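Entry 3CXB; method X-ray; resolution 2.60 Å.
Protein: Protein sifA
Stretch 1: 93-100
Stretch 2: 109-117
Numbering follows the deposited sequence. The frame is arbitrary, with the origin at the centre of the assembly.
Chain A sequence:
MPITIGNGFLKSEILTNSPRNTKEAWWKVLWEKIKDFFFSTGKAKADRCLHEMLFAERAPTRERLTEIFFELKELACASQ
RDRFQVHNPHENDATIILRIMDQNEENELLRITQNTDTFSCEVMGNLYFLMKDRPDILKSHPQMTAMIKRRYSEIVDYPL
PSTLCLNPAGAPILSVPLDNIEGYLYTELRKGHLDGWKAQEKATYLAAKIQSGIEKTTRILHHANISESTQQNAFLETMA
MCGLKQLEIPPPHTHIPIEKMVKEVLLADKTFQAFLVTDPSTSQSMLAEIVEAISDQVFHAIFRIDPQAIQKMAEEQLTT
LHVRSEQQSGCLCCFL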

# COMPACT_ATOMS: atom_id res chain seq x y z
N ASP A 93 -14.73 -0.51 -11.56
CA ASP A 93 -13.92 -0.14 -10.41
C ASP A 93 -14.01 -1.10 -9.21
O ASP A 93 -13.04 -1.29 -8.47
N ALA A 94 -15.18 -1.69 -9.01
CA ALA A 94 -15.39 -2.60 -7.89
C ALA A 94 -14.41 -3.77 -7.91
O ALA A 94 -14.14 -4.37 -6.87
N THR A 95 -13.89 -4.09 -9.08
CA THR A 95 -12.97 -5.20 -9.20
C THR A 95 -11.70 -4.83 -9.99
O THR A 95 -11.68 -3.87 -10.78
N ILE A 96 -10.61 -5.57 -9.73
CA ILE A 96 -9.35 -5.37 -10.44
C ILE A 96 -8.64 -6.71 -10.59
O ILE A 96 -8.70 -7.57 -9.71
N ILE A 97 -7.98 -6.89 -11.73
CA ILE A 97 -7.29 -8.14 -12.04
C ILE A 97 -5.84 -7.89 -12.42
O ILE A 97 -5.53 -6.90 -13.07
N LEU A 98 -4.95 -8.79 -12.01
CA LEU A 98 -3.54 -8.67 -12.34
C LEU A 98 -3.26 -10.01 -12.95
O LEU A 98 -3.81 -11.00 -12.50
N ARG A 99 -2.42 -10.05 -13.97
CA ARG A 99 -2.14 -11.32 -14.61
C ARG A 99 -0.85 -11.36 -15.40
O ARG A 99 -0.30 -10.33 -15.78
N ILE A 100 -0.37 -12.57 -15.65
CA ILE A 100 0.83 -12.79 -16.42
C ILE A 100 0.39 -13.60 -17.62
O ILE A 100 -0.05 -14.74 -17.45
N LEU A 109 -1.34 -17.22 -17.72
CA LEU A 109 -0.40 -18.02 -16.95
C LEU A 109 -0.68 -17.92 -15.44
O LEU A 109 -0.58 -18.91 -14.69
N LEU A 110 -1.04 -16.72 -15.00
CA LEU A 110 -1.35 -16.46 -13.61
C LEU A 110 -2.40 -15.37 -13.58
O LEU A 110 -2.25 -14.33 -14.21
N ARG A 111 -3.48 -15.61 -12.86
CA ARG A 111 -4.57 -14.65 -12.79
C ARG A 111 -4.87 -14.30 -11.34
O ARG A 111 -5.03 -15.18 -10.51
N ILE A 112 -4.94 -13.01 -11.04
CA ILE A 112 -5.25 -12.56 -9.69
C ILE A 112 -6.42 -11.61 -9.79
O ILE A 112 -6.33 -10.59 -10.48
N THR A 113 -7.52 -11.92 -9.12
CA THR A 113 -8.65 -11.00 -9.18
C THR A 113 -8.89 -10.51 -7.77
O THR A 113 -8.65 -11.23 -6.80
N GLN A 114 -9.31 -9.26 -7.65
CA GLN A 114 -9.58 -8.69 -6.34
C GLN A 114 -10.89 -7.94 -6.41
O GLN A 114 -11.03 -6.94 -7.10
N ASN A 115 -11.86 -8.46 -5.68
CA ASN A 115 -13.18 -7.88 -5.61
C ASN A 115 -13.25 -7.06 -4.34
O ASN A 115 -12.24 -6.78 -3.72
N THR A 116 -14.47 -6.70 -3.95
CA THR A 116 -14.69 -5.90 -2.75
C THR A 116 -14.43 -6.58 -1.41
O THR A 116 -14.03 -5.93 -0.45
N ASP A 117 -14.67 -7.88 -1.35
CA ASP A 117 -14.49 -8.62 -0.11
C ASP A 117 -13.57 -9.82 -0.16
O ASP A 117 -13.19 -10.36 0.87

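Strands 96-100 and 110-114 run antiparallel, so side chains leave the two-stranded ladder alternately to its two faces, and the packing is largely between cross-strand neighbours. Three hydrogen-bonded pairs, Ile96 with Gln114, Leu98 with Ile112 and Ile100 with Leu110, put their side chains on one face. Ile97, Thr113, Arg99 and Arg111 occupy the other.

The first face is buried and mostly aliphatic. Leu98 (chi1 m, chi2 t) and Ile112 (m, t) sit opposite each other, CB to CB 4.1 Å; both are in common staggered conformations, and a branched aliphatic chain suits a place with no polar partner to satisfy. Ile100, also m, t, reaches Leu110 with its CD1, 3.4 Å from Leu110 CD2. Leu110 takes the t, p rotamer, a favoured leucine conformation. Ile100 CG2 also lies 4.2 Å from CD1 of Leu109 (m, t), whose CB points toward the first stretch as the chain turns its corner. The backbone holds this end closely: Leu109 N donates to Ile100 O at 2.8 Å, while Leu110 N makes only a weak bond to the same Ile100 O at 3.3 Å. At the other end of this face Ile96 (t, t) packs beside Gln114 (m, t). Ile96 CG2 is 3.9 Å from Gln114 CB, and the amide end lies alongside the same methyl, with Gln114 OE1 4.2 Å from Ile96 CG2.

The opposite face mixes apolar and charged chains. Ile97 (m, t) places CG2 3.9 Å from Thr113 CG2; Thr113, with chi1 p, thus offers its methyl to the isoleucine. Arg111 is t through chi1, chi2 and chi3, and this extended chain, turned at chi4 of 69°, brings its end nearer the first stretch. Its NH1 approaches Ile97 CD1 to 3.2 Å, and Ile97 CG2 lies over one face of the guanidinium, a flat surface that can pack against a hydrocarbon while its edge remains available for polar contacts. Arg99, chi1 p and then t, t, leads its end away, so its contact with Arg111 is near the backbone: Arg99 CB to Arg111 CA, 4.2 Å.

Beyond the strands, Ala94 CB lies 4.3 Å from Thr116 CG2, a small methyl contact. Thr95 OG1 and Asn115 OD1 are 3.7 Å apart, too far to be a hydrogen bond. A water links the stretches here, donating to Gln114 O at 2.8 Å and weakly to Ala94 O at 3.3 Å.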

# COMPACT_ATOMS: atom_id res chain seq x y z
CB ASP A 93 -14.32 1.27 -10.00
CG ASP A 93 -13.27 1.94 -9.19
OD1 ASP A 93 -12.08 1.79 -9.54
OD2 ASP A 93 -13.63 2.62 -8.22
CB ALA A 94 -16.83 -3.12 -7.90
CB THR A 95 -13.70 -6.40 -9.87
OG1 THR A 95 -12.74 -7.29 -10.46
CG2 THR A 95 -14.65 -5.90 -10.93
CB ILE A 96 -8.44 -4.33 -9.73
CG1 ILE A 96 -7.15 -4.16 -10.54
CG2 ILE A 96 -8.17 -4.75 -8.32
CD1 ILE A 96 -6.39 -2.92 -10.20
CB ILE A 97 -7.97 -8.82 -13.21
CG1 ILE A 97 -9.48 -8.86 -12.97
CG2 ILE A 97 -7.44 -10.21 -13.40
CD1 ILE A 97 -10.26 -9.44 -14.11
CB LEU A 98 -2.67 -8.50 -11.08
CG LEU A 98 -3.14 -7.47 -10.04
CD1 LEU A 98 -2.16 -7.43 -8.90
CD2 LEU A 98 -3.25 -6.11 -10.65
CB ARG A 99 -3.30 -11.67 -15.53
CG ARG A 99 -3.71 -10.52 -16.40
CD ARG A 99 -4.84 -10.92 -17.33
NE ARG A 99 -5.18 -9.82 -18.24
CZ ARG A 99 -5.93 -9.94 -19.32
NH1 ARG A 99 -6.17 -8.87 -20.07
NH2 ARG A 99 -6.44 -11.13 -19.66
CB ILE A 100 1.86 -13.63 -15.62
CG1 ILE A 100 2.18 -12.95 -14.28
CG2 ILE A 100 3.14 -13.81 -16.43
CD1 ILE A 100 3.15 -13.72 -13.41
CB LEU A 109 1.03 -17.56 -17.24
CG LEU A 109 1.57 -17.84 -18.65
CD1 LEU A 109 2.97 -17.32 -18.75
CD2 LEU A 109 1.54 -19.35 -18.96
CB LEU A 110 -0.09 -15.99 -12.87
CG LEU A 110 -0.16 -15.68 -11.37
CD1 LEU A 110 -0.35 -16.98 -10.60
CD2 LEU A 110 1.12 -14.99 -10.93
CB ARG A 111 -5.80 -15.27 -13.43
CG ARG A 111 -7.02 -14.37 -13.50
CD ARG A 111 -8.23 -15.15 -14.02
NE ARG A 111 -9.45 -14.35 -13.94
CZ ARG A 111 -9.69 -13.28 -14.69
NH1 ARG A 111 -10.83 -12.60 -14.55
NH2 ARG A 111 -8.80 -12.90 -15.60
CB ILE A 112 -4.09 -11.77 -9.06
CG1 ILE A 112 -2.91 -12.70 -8.72
CG2 ILE A 112 -4.57 -11.07 -7.80
CD1 ILE A 112 -1.64 -11.94 -8.29
CB THR A 113 -9.90 -11.70 -9.72
OG1 THR A 113 -10.36 -12.64 -8.76
CG2 THR A 113 -9.57 -12.44 -11.03
CB GLN A 114 -8.45 -7.76 -5.89
CG GLN A 114 -7.04 -8.28 -6.16
CD GLN A 114 -5.96 -7.55 -5.37
OE1 GLN A 114 -6.11 -6.37 -4.99
NE2 GLN A 114 -4.86 -8.24 -5.13
CB ASN A 115 -14.22 -8.99 -5.61
CG ASN A 115 -14.07 -9.92 -6.80
OD1 ASN A 115 -14.25 -9.50 -7.94
ND2 ASN A 115 -13.72 -11.16 -6.54
CB THR A 116 -16.13 -5.39 -2.72
OG1 THR A 116 -17.03 -6.50 -2.92
CG2 THR A 116 -16.35 -4.36 -3.83
CB ASP A 117 -15.85 -9.09 0.40
CG ASP A 117 -16.18 -8.53 1.74
OD1 ASP A 117 -17.33 -8.73 2.19
OD2 ASP A 117 -15.28 -7.89 2.34
O HOH W 1 -10.92 -4.35 -6.08